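Local coordinates for protein monomethylamine methyltransferase MtmB1 (Methanosarcina barkeri, PDB 1NTH) that transfers the methyl group of monomethylamine to the corrinoid cofactor of its partner protein MtmC, feeding methanogenesis from methylamine, at residues A[386-394]-A[450-458]. Residues are numbered along the deposited sequence; the frame is centred on the assembly and turned at random.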
ATOM      1  N   MET A 386      -9.453  -2.294  35.786  1.00 17.93           N
ATOM      2  CA  MET A 386     -10.553  -1.662  35.067  1.00 18.52           C
ATOM      3  C   MET A 386     -11.222  -2.702  34.168  1.00 17.71           C
ATOM      4  O   MET A 386     -12.450  -2.798  34.116  1.00 18.05           O
ATOM      5  CB  MET A 386     -10.017  -0.486  34.236  1.00 19.54           C
ATOM      6  CG  MET A 386     -11.067   0.292  33.457  1.00 21.19           C
ATOM      7  SD  MET A 386     -10.363   1.733  32.601  1.00 22.18           S
ATOM      8  CE  MET A 386      -9.521   0.944  31.225  1.00 21.92           C
ATOM      9  N   GLY A 387     -10.404  -3.500  33.486  1.00 17.20           N
ATOM     10  CA  GLY A 387     -10.927  -4.524  32.599  1.00 16.41           C
ATOM     11  C   GLY A 387     -11.591  -5.696  33.301  1.00 17.65           C
ATOM     12  O   GLY A 387     -12.653  -6.151  32.878  1.00 18.59           O
ATOM     13  N   GLU A 388     -10.974  -6.200  34.367  1.00 17.21           N
ATOM     14  CA  GLU A 388     -11.552  -7.328  35.098  1.00 17.62           C
ATOM     15  C   GLU A 388     -12.891  -6.951  35.717  1.00 17.00           C
ATOM     16  O   GLU A 388     -13.835  -7.742  35.719  1.00 17.37           O
ATOM     17  CB  GLU A 388     -10.604  -7.807  36.199  1.00 19.61           C
ATOM     18  CG  GLU A 388      -9.435  -8.632  35.693  1.00 22.72           C
ATOM     19  CD  GLU A 388      -9.030  -9.716  36.674  1.00 24.36           C
ATOM     20  OE1 GLU A 388      -8.339  -9.406  37.668  1.00 25.95           O
ATOM     21  OE2 GLU A 388      -9.423 -10.883  36.453  1.00 26.73           O
ATOM     22  N   VAL A 389     -12.964  -5.735  36.243  1.00 17.61           N
ATOM     23  CA  VAL A 389     -14.188  -5.255  36.862  1.00 17.63           C
ATOM     24  C   VAL A 389     -15.285  -5.089  35.814  1.00 16.66           C
ATOM     25  O   VAL A 389     -16.456  -5.355  36.085  1.00 17.10           O
ATOM     26  CB  VAL A 389     -13.943  -3.923  37.600  1.00 16.63           C
ATOM     27  CG1 VAL A 389     -15.264  -3.327  38.069  1.00 17.58           C
ATOM     28  CG2 VAL A 389     -13.028  -4.166  38.800  1.00 19.56           C
ATOM     29  N   ALA A 390     -14.906  -4.660  34.611  1.00 16.64           N
ATOM     30  CA  ALA A 390     -15.885  -4.494  33.542  1.00 16.93           C
ATOM     31  C   ALA A 390     -16.487  -5.856  33.194  1.00 16.92           C
ATOM     32  O   ALA A 390     -17.694  -5.979  32.987  1.00 17.61           O
ATOM     33  CB  ALA A 390     -15.227  -3.873  32.309  1.00 15.79           C
ATOM     34  N   ARG A 391     -15.641  -6.879  33.127  1.00 16.69           N
ATOM     35  CA  ARG A 391     -16.113  -8.223  32.816  1.00 18.13           C
ATOM     36  C   ARG A 391     -17.084  -8.696  33.896  1.00 17.65           C
ATOM     37  O   ARG A 391     -18.139  -9.253  33.595  1.00 18.85           O
ATOM     38  CB  ARG A 391     -14.940  -9.204  32.733  1.00 17.99           C
ATOM     39  CG  ARG A 391     -15.367 -10.621  32.376  1.00 22.15           C
ATOM     40  CD  ARG A 391     -14.207 -11.608  32.460  1.00 21.14           C
ATOM     41  NE  ARG A 391     -13.741 -11.793  33.829  1.00 23.77           N
ATOM     42  CZ  ARG A 391     -12.564 -11.374  34.284  1.00 24.12           C
ATOM     43  NH1 ARG A 391     -11.724 -10.742  33.477  1.00 22.94           N
ATOM     44  NH2 ARG A 391     -12.228 -11.592  35.549  1.00 24.98           N
ATOM     45  N   ALA A 392     -16.719  -8.466  35.154  1.00 18.44           N
ATOM     46  CA  ALA A 392     -17.550  -8.874  36.281  1.00 19.54           C
ATOM     47  C   ALA A 392     -18.893  -8.147  36.328  1.00 20.19           C
ATOM     48  O   ALA A 392     -19.908  -8.725  36.716  1.00 22.06           O
ATOM     49  CB  ALA A 392     -16.792  -8.645  37.586  1.00 19.46           C
ATOM     50  N   THR A 393     -18.895  -6.880  35.925  1.00 19.17           N
ATOM     51  CA  THR A 393     -20.105  -6.060  35.940  1.00 18.81           C
ATOM     52  C   THR A 393     -21.073  -6.337  34.789  1.00 19.32           C
ATOM     53  O   THR A 393     -22.288  -6.228  34.953  1.00 19.85           O
ATOM     54  CB  THR A 393     -19.736  -4.560  35.914  1.00 17.63           C
ATOM     55  OG1 THR A 393     -18.882  -4.265  37.025  1.00 19.00           O
ATOM     56  CG2 THR A 393     -20.985  -3.691  36.003  1.00 18.27           C
ATOM     57  N   ALA A 394     -20.536  -6.691  33.627  1.00 19.30           N
ATOM     58  CA  ALA A 394     -21.371  -6.955  32.460  1.00 20.74           C
ATOM     59  C   ALA A 394     -22.481  -7.965  32.747  1.00 21.95           C
ATOM     60  O   ALA A 394     -22.226  -9.054  33.257  1.00 23.02           O
ATOM     61  CB  ALA A 394     -20.506  -7.444  31.296  1.00 21.58           C
ATOM     62  N   LYS A 450     -11.868  -7.292  48.314  1.00 25.45           N
ATOM     63  CA  LYS A 450     -12.895  -6.402  48.838  1.00 25.58           C
ATOM     64  C   LYS A 450     -14.060  -6.279  47.865  1.00 25.71           C
ATOM     65  O   LYS A 450     -15.215  -6.182  48.278  1.00 25.22           O
ATOM     66  CB  LYS A 450     -12.309  -5.020  49.137  1.00 26.68           C
ATOM     67  CG  LYS A 450     -11.381  -5.016  50.339  1.00 29.16           C
ATOM     68  CD  LYS A 450     -11.005  -3.610  50.771  1.00 29.90           C
ATOM     69  CE  LYS A 450     -10.152  -3.650  52.030  1.00 31.81           C
ATOM     70  NZ  LYS A 450      -9.858  -2.290  52.556  1.00 33.73           N
ATOM     71  N   LEU A 451     -13.757  -6.285  46.572  1.00 24.63           N
ATOM     72  CA  LEU A 451     -14.803  -6.186  45.563  1.00 24.69           C
ATOM     73  C   LEU A 451     -15.650  -7.454  45.563  1.00 25.21           C
ATOM     74  O   LEU A 451     -16.864  -7.400  45.375  1.00 25.16           O
ATOM     75  CB  LEU A 451     -14.184  -5.954  44.181  1.00 24.32           C
ATOM     76  CG  LEU A 451     -13.507  -4.591  43.991  1.00 24.19           C
ATOM     77  CD1 LEU A 451     -12.774  -4.558  42.657  1.00 24.85           C
ATOM     78  CD2 LEU A 451     -14.554  -3.482  44.055  1.00 24.60           C
ATOM     79  N   GLU A 452     -15.010  -8.597  45.777  1.00 26.58           N
ATOM     80  CA  GLU A 452     -15.736  -9.860  45.813  1.00 28.04           C
ATOM     81  C   GLU A 452     -16.664  -9.887  47.023  1.00 29.00           C
ATOM     82  O   GLU A 452     -17.788 -10.380  46.942  1.00 28.30           O
ATOM     83  CB  GLU A 452     -14.762 -11.037  45.879  1.00 29.53           C
ATOM     84  CG  GLU A 452     -13.858 -11.148  44.663  1.00 33.26           C
ATOM     85  CD  GLU A 452     -12.958 -12.366  44.710  1.00 35.28           C
ATOM     86  OE1 GLU A 452     -12.257 -12.550  45.728  1.00 36.09           O
ATOM     87  OE2 GLU A 452     -12.946 -13.137  43.728  1.00 37.02           O
ATOM     88  N   ASP A 453     -16.195  -9.349  48.144  1.00 29.76           N
ATOM     89  CA  ASP A 453     -17.010  -9.320  49.351  1.00 31.63           C
ATOM     90  C   ASP A 453     -18.240  -8.444  49.148  1.00 32.13           C
ATOM     91  O   ASP A 453     -19.259  -8.638  49.809  1.00 32.19           O
ATOM     92  CB  ASP A 453     -16.201  -8.811  50.548  1.00 33.41           C
ATOM     93  CG  ASP A 453     -15.086  -9.762  50.947  1.00 35.51           C
ATOM     94  OD1 ASP A 453     -15.205 -10.974  50.662  1.00 37.23           O
ATOM     95  OD2 ASP A 453     -14.099  -9.302  51.559  1.00 37.30           O
ATOM     96  N   LEU A 454     -18.149  -7.484  48.232  1.00 31.43           N
ATOM     97  CA  LEU A 454     -19.279  -6.602  47.955  1.00 31.43           C
ATOM     98  C   LEU A 454     -20.287  -7.260  47.018  1.00 30.88           C
ATOM     99  O   LEU A 454     -21.412  -6.782  46.874  1.00 32.37           O
ATOM    100  CB  LEU A 454     -18.797  -5.279  47.352  1.00 31.80           C
ATOM    101  CG  LEU A 454     -18.013  -4.356  48.288  1.00 32.56           C
ATOM    102  CD1 LEU A 454     -17.621  -3.088  47.546  1.00 33.48           C
ATOM    103  CD2 LEU A 454     -18.866  -4.016  49.505  1.00 33.76           C
ATOM    104  N   GLY A 455     -19.885  -8.354  46.376  1.00 30.21           N
ATOM    105  CA  GLY A 455     -20.799  -9.044  45.484  1.00 29.05           C
ATOM    106  C   GLY A 455     -20.330  -9.272  44.059  1.00 28.43           C
ATOM    107  O   GLY A 455     -20.998  -9.972  43.298  1.00 29.08           O
ATOM    108  N   LEU A 456     -19.199  -8.688  43.679  1.00 28.38           N
ATOM    109  CA  LEU A 456     -18.693  -8.882  42.324  1.00 28.11           C
ATOM    110  C   LEU A 456     -18.150 -10.293  42.139  1.00 28.19           C
ATOM    111  O   LEU A 456     -17.478 -10.830  43.020  1.00 27.86           O
ATOM    112  CB  LEU A 456     -17.587  -7.873  41.999  1.00 29.51           C
ATOM    113  CG  LEU A 456     -17.999  -6.453  41.607  1.00 30.96           C
ATOM    114  CD1 LEU A 456     -16.766  -5.685  41.145  1.00 30.97           C
ATOM    115  CD2 LEU A 456     -19.031  -6.503  40.487  1.00 29.97           C
ATOM    116  N   VAL A 457     -18.448 -10.891  40.992  1.00 27.53           N
ATOM    117  CA  VAL A 457     -17.971 -12.232  40.680  1.00 28.20           C
ATOM    118  C   VAL A 457     -17.056 -12.141  39.461  1.00 28.54           C
ATOM    119  O   VAL A 457     -17.508 -11.851  38.353  1.00 28.66           O
ATOM    120  CB  VAL A 457     -19.140 -13.191  40.369  1.00 28.36           C
ATOM    121  CG1 VAL A 457     -18.604 -14.587  40.093  1.00 29.67           C
ATOM    122  CG2 VAL A 457     -20.116 -13.217  41.537  1.00 29.57           C
ATOM    123  N   PHE A 458     -15.769 -12.387  39.682  1.00 28.54           N
ATOM    124  CA  PHE A 458     -14.767 -12.321  38.625  1.00 30.46           C
ATOM    125  C   PHE A 458     -14.651 -13.601  37.806  1.00 32.78           C
ATOM    126  O   PHE A 458     -14.042 -13.540  36.714  1.00 33.67           O
ATOM    127  CB  PHE A 458     -13.411 -11.965  39.232  1.00 29.67           C
ATOM    128  CG  PHE A 458     -13.336 -10.557  39.743  1.00 27.82           C
ATOM    129  CD1 PHE A 458     -13.197  -9.490  38.860  1.00 27.06           C
ATOM    130  CD2 PHE A 458     -13.443 -10.290  41.104  1.00 28.60           C
ATOM    131  CE1 PHE A 458     -13.165  -8.179  39.323  1.00 27.55           C
ATOM    132  CE2 PHE A 458     -13.414  -8.983  41.579  1.00 27.79           C
ATOM    133  CZ  PHE A 458     -13.274  -7.923  40.688  1.00 27.85           C
ATOM    134  OXT PHE A 458     -15.155 -14.647  38.264  1.00 34.61           O
TER
HETATM  135  O   HOH W   1     -20.589  -9.897  39.225  1.00 27.94           O
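Phe458, the C-terminal residue, lies along helix 380-393. CB sits 3.9 Å from Arg391 NH2. With chi1 at -70°, CG stands anti to the carbonyl carbon, which sends the ring inward while the carboxylate stays beside Arg391. CD1 meets Ala392 CB at 3.9 Å, an oblique approach, and Glu388 O near the ring plane. At CE1 the edge reaches Val389 CG2 (4.0 Å), and that methyl also touches Leu451 CD1, the two side chains crossing nearly at right angles. The tip, CZ, is 3.9 Å from Leu451 CD1, which lies at the ring edge in its plane. Leu456 continues the apolar seam, its CD1 against Val389 CG1 and its CD2 against Ala392 CB.

Arg391 NH2 donates to Phe458 O at 2.9 Å, on a lone pair in the carbonyl plane and near the guanidinium plane; NE adds a weak bond to the same O, 3.4 Å at 135°. NH2 also bridges to Glu388 OE2 (3.0 Å, 171°), and Arg448 and Tyr444 hold the same carboxylate, while Arg391 NH1 pairs with Glu152. An alanine in place of Arg391 would probably leave Phe458 O without its N-H donor and Glu388 and Glu152 without a shared positive partner, with the tail freer to move. A water links Ala392 O to Val457 N. Beyond the Schellman turn at Gly455, apolar packing and a hydrogen bond from a salt-bridged arginine thus join the tail to helix 380-393 of this TIM-barrel protein, probably limiting its movement.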